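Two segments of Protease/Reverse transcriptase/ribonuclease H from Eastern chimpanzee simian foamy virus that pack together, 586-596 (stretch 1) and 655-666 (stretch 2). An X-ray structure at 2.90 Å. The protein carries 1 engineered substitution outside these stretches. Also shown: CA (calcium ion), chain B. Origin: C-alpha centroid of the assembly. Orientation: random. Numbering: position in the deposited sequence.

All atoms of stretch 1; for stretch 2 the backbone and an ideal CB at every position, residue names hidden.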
# COMPACT_ATOMS: atom_id res chain seq x y z
N SER A 586 16.10 16.64 -17.00
CA SER A 586 17.27 16.22 -16.22
C SER A 586 16.89 15.26 -15.10
O SER A 586 17.68 14.36 -14.77
CB SER A 586 17.99 17.44 -15.66
OG SER A 586 19.11 17.05 -14.89
N GLN A 587 15.71 15.42 -14.51
CA GLN A 587 15.31 14.58 -13.38
C GLN A 587 14.92 13.17 -13.82
O GLN A 587 14.95 12.25 -12.99
CB GLN A 587 14.15 15.22 -12.62
CG GLN A 587 12.83 15.23 -13.36
CD GLN A 587 11.68 15.73 -12.50
OE1 GLN A 587 10.55 15.26 -12.62
NE2 GLN A 587 11.96 16.69 -11.64
N TYR A 588 14.56 12.98 -15.09
CA TYR A 588 14.21 11.65 -15.57
C TYR A 588 15.43 10.74 -15.55
O TYR A 588 16.55 11.16 -15.86
CB TYR A 588 13.63 11.72 -16.98
CG TYR A 588 12.20 12.22 -17.04
CD1 TYR A 588 11.92 13.52 -17.44
CD2 TYR A 588 11.14 11.38 -16.72
CE1 TYR A 588 10.61 13.98 -17.50
CE2 TYR A 588 9.83 11.83 -16.78
CZ TYR A 588 9.58 13.13 -17.17
OH TYR A 588 8.28 13.58 -17.23
N GLU A 589 15.21 9.47 -15.18
CA GLU A 589 16.30 8.51 -15.20
C GLU A 589 16.71 8.16 -16.63
O GLU A 589 17.90 7.92 -16.89
CB GLU A 589 15.90 7.25 -14.44
CG GLU A 589 17.01 6.22 -14.32
CD GLU A 589 16.55 4.93 -13.67
OE1 GLU A 589 15.32 4.76 -13.50
OE2 GLU A 589 17.40 4.09 -13.33
N GLY A 590 15.76 8.13 -17.55
CA GLY A 590 16.06 7.82 -18.94
C GLY A 590 15.36 8.73 -19.92
O GLY A 590 14.21 9.13 -19.72
N VAL A 591 16.05 9.08 -21.01
CA VAL A 591 15.52 9.93 -22.06
C VAL A 591 15.63 9.17 -23.38
O VAL A 591 16.71 8.67 -23.72
CB VAL A 591 16.25 11.28 -22.14
CG1 VAL A 591 15.74 12.09 -23.32
CG2 VAL A 591 16.08 12.04 -20.84
N PHE A 592 14.52 9.07 -24.10
CA PHE A 592 14.45 8.32 -25.35
C PHE A 592 14.09 9.26 -26.49
O PHE A 592 12.97 9.79 -26.52
CB PHE A 592 13.44 7.18 -25.24
CG PHE A 592 13.97 5.96 -24.55
CD1 PHE A 592 14.53 4.92 -25.28
CD2 PHE A 592 13.92 5.85 -23.17
CE1 PHE A 592 15.03 3.80 -24.65
CE2 PHE A 592 14.41 4.72 -22.53
CZ PHE A 592 14.97 3.70 -23.27
N TYR A 593 15.02 9.48 -27.40
CA TYR A 593 14.76 10.25 -28.61
C TYR A 593 14.39 9.29 -29.73
O TYR A 593 15.06 8.28 -29.94
CB TYR A 593 15.99 11.07 -29.01
CG TYR A 593 16.46 12.04 -27.95
CD1 TYR A 593 15.85 13.28 -27.80
CD2 TYR A 593 17.53 11.72 -27.12
CE1 TYR A 593 16.29 14.17 -26.83
CE2 TYR A 593 17.97 12.60 -26.16
CZ TYR A 593 17.35 13.82 -26.02
OH TYR A 593 17.78 14.71 -25.06
N THR A 594 13.31 9.62 -30.45
CA THR A 594 12.85 8.79 -31.55
C THR A 594 12.64 9.64 -32.80
O THR A 594 12.54 10.87 -32.73
CB THR A 594 11.53 8.07 -31.21
OG1 THR A 594 10.50 9.03 -30.96
CG2 THR A 594 11.71 7.17 -30.00
N ASP A 595 12.58 8.96 -33.93
CA ASP A 595 12.36 9.59 -35.23
C ASP A 595 12.11 8.49 -36.25
O ASP A 595 12.28 7.30 -35.96
CB ASP A 595 13.56 10.45 -35.64
CG ASP A 595 13.26 11.35 -36.82
OD1 ASP A 595 13.41 10.88 -37.97
OD2 ASP A 595 12.86 12.51 -36.61
N GLY A 596 11.71 8.90 -37.45
CA GLY A 596 11.45 7.97 -38.54
C GLY A 596 11.33 8.66 -39.88
O GLY A 596 10.67 9.69 -40.01
N UNK A 655 12.55 -2.43 -18.66
CA UNK A 655 13.70 -2.97 -17.94
C UNK A 655 14.29 -1.99 -16.95
O UNK A 655 15.09 -2.40 -16.10
CB UNK A 655 14.78 -3.40 -18.93
N UNK A 656 13.92 -0.71 -17.03
CA UNK A 656 14.45 0.31 -16.13
C UNK A 656 13.33 0.81 -15.23
O UNK A 656 12.50 1.62 -15.66
CB UNK A 656 15.07 1.47 -16.91
N UNK A 657 13.25 0.34 -13.98
CA UNK A 657 12.19 0.82 -13.08
C UNK A 657 12.44 2.24 -12.59
O UNK A 657 13.13 2.44 -11.59
CB UNK A 657 12.06 -0.12 -11.88
N UNK A 658 11.89 3.23 -13.29
CA UNK A 658 12.06 4.61 -12.92
C UNK A 658 11.43 5.57 -13.90
O UNK A 658 10.82 5.17 -14.90
CB UNK A 658 13.55 4.93 -12.78
N UNK A 659 11.55 6.87 -13.63
CA UNK A 659 10.94 7.88 -14.51
C UNK A 659 11.72 8.02 -15.81
O UNK A 659 12.92 8.27 -15.80
CB UNK A 659 10.87 9.23 -13.80
N UNK A 660 11.01 7.87 -16.93
CA UNK A 660 11.61 7.98 -18.26
C UNK A 660 10.74 8.90 -19.11
O UNK A 660 9.59 9.19 -18.78
CB UNK A 660 11.76 6.61 -18.92
N UNK A 661 11.32 9.36 -20.22
CA UNK A 661 10.66 10.30 -21.11
C UNK A 661 11.01 9.96 -22.55
O UNK A 661 12.19 9.87 -22.90
CB UNK A 661 11.06 11.74 -20.78
N UNK A 662 9.98 9.77 -23.37
CA UNK A 662 10.15 9.46 -24.79
C UNK A 662 9.75 10.69 -25.59
O UNK A 662 8.81 11.41 -25.23
CB UNK A 662 9.32 8.24 -25.20
N UNK A 663 10.46 10.93 -26.69
CA UNK A 663 10.30 12.14 -27.49
C UNK A 663 10.10 11.74 -28.95
O UNK A 663 10.88 10.94 -29.49
CB UNK A 663 11.51 13.07 -27.34
N UNK A 664 9.07 12.29 -29.58
CA UNK A 664 8.76 12.01 -30.98
C UNK A 664 8.88 13.29 -31.80
O UNK A 664 8.39 14.35 -31.40
CB UNK A 664 7.36 11.41 -31.12
N UNK A 665 9.52 13.17 -32.97
CA UNK A 665 9.53 14.28 -33.91
C UNK A 665 8.14 14.52 -34.49
O UNK A 665 7.82 15.65 -34.89
CB UNK A 665 10.53 14.02 -35.03
N UNK A 666 7.30 13.49 -34.52
CA UNK A 666 5.96 13.61 -35.08
C UNK A 666 5.02 14.29 -34.10
O UNK A 666 5.09 14.07 -32.89
CB UNK A 666 5.41 12.23 -35.46
CA CA B . 10.59 11.11 -39.06

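Strand 660-664 runs parallel to strand 590-596, axes 13° apart and 4.7 Å at closest approach; positions 659 to 665 have register partners in stretch 1.

At 655 the ideal CB has nothing of stretch 1 within 5.5 Å; stretch 1 places no constraint on it, and a polar or charged residue would do. It is K655, extended and free of stretch 1.

At 656 CA-to-CB points toward stretch 1, and the ideal CB of 656 lies 4.7 Å from E589 OE1. A donor or a mid-sized aliphatic would suit. The residue is I656, whose CG2 lies 3.4 Å from E589 OE1.

Position 657 points away, with phi -74° and psi 93°, compatible with proline among many others. P657 turns its ring away, while its O lies 3.7 Å from E589 OE1.

Position 658 is decisive. Its ideal CB would sit 1.9 Å from E589 OE1, a clash, and phi/psi of 176/-180 is an extreme extension that glycine accepts readily. G658 it is, its CA 3.3 Å from E589 OE1.

At 659 phi is -74° and the ideal CB is 3.6 Å from Y588 CD2, favouring a compact apolar residue, proline included. P659 places CB 3.8 Å from Y588 CD2. Its backbone O accepts from E589 N at 2.7 Å and, weakly, from G590 N at 3.3 Å.

At 660 the ideal CB shares a sheet face with F592, and its bridge partner G590 has no side chain, leaving room for a beta-branched or other aliphatic residue. V660 fills it with CG1, and its CA makes a CA-H...O contact of 3.2 Å with G590 O.

The CB at 661 lies 3.9 Å from Y588 CD1, on the face shared with V591, so an aliphatic or aromatic group could cover the ring. L661 does so: its CB stands 3.8 Å from the centroid of the Y588 ring, 7° off the normal, a CH-pi contact, and CD2 reaches Y588 CE1 at 3.8 Å. Its N donates to G590 O at 2.9 Å, and its O accepts from F592 N at 2.7 Å.

The ideal CB of 662 is on the face shared with F592, 5.5 Å from T594 CG2; a beta-branched aliphatic suits this extended backbone. V662 puts CG2 4.0 Å from F592 CB and CG1 4.0 Å from T594 CG2.

At 663 the CB is 4.4 Å from Y593 CD1, with V591 on the same face, calling for a longer aliphatic. I663 sends CD1 to V591 CG1 (3.7 Å) and Y593 CD1 (4.3 Å), with chi2 at 91°, between wells. Its N donates to F592 O at 2.8 Å; its O accepts from T594 N at 2.9 Å and from T594 OG1 at a very short 2.4 Å.

Position 664 points away overall, its CB 3.9 Å from T594 OG1; small or polar residues fit. T664 keeps OG1 3.8 Å from T594 OG1, a proximity not counted as a hydrogen bond.

At 665 CB points toward D595, only 3.2 Å from OD2, so a donor or small residue would seem natural. D665 instead sets OD2 3.2 Å from D595 OD2, two like charges.

At 666 CA-to-CB is sideways and no stretch 1 atom lies within 5.5 Å of the ideal CB, so stretch 1 leaves the choice open; phi/psi of -78/142 would suit a helix N-cap such as serine, threonine, aspartate or asparagine. S666 takes that role, its side chain capping a backbone N just past the stretch.

Stretch 2 655-666: KIPGPVLVITDS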
# COMPACT_ATOMS: atom_id res chain seq x y z
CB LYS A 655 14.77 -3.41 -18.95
CG LYS A 655 14.25 -4.35 -20.02
CD LYS A 655 15.30 -4.62 -21.08
CE LYS A 655 14.75 -5.53 -22.17
NZ LYS A 655 15.74 -5.75 -23.26
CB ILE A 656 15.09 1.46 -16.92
CG1 ILE A 656 16.16 0.93 -17.88
CG2 ILE A 656 15.67 2.50 -15.97
CD1 ILE A 656 17.28 0.17 -17.20
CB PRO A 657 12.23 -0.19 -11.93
CG PRO A 657 13.64 -0.67 -11.91
CD PRO A 657 14.09 -0.69 -13.35
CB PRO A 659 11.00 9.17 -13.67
CG PRO A 659 12.17 8.96 -12.77
CD PRO A 659 12.19 7.49 -12.45
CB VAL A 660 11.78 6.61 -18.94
CG1 VAL A 660 12.85 5.79 -18.24
CG2 VAL A 660 10.45 5.86 -18.96
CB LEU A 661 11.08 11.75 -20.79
CG LEU A 661 10.61 12.84 -21.75
CD1 LEU A 661 9.10 12.87 -21.85
CD2 LEU A 661 11.15 14.20 -21.29
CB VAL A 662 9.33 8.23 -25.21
CG1 VAL A 662 9.69 7.80 -26.62
CG2 VAL A 662 9.54 7.09 -24.23
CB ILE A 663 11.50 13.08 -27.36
CG1 ILE A 663 11.66 13.55 -25.91
CG2 ILE A 663 11.37 14.27 -28.30
CD1 ILE A 663 12.56 12.68 -25.06
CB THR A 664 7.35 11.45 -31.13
OG1 THR A 664 7.09 10.50 -30.09
CG2 THR A 664 7.21 10.76 -32.48
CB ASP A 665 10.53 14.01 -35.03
CG ASP A 665 10.63 15.15 -36.02
OD1 ASP A 665 10.48 16.32 -35.60
OD2 ASP A 665 10.85 14.88 -37.22
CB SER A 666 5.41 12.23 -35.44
OG SER A 666 4.09 12.33 -35.95
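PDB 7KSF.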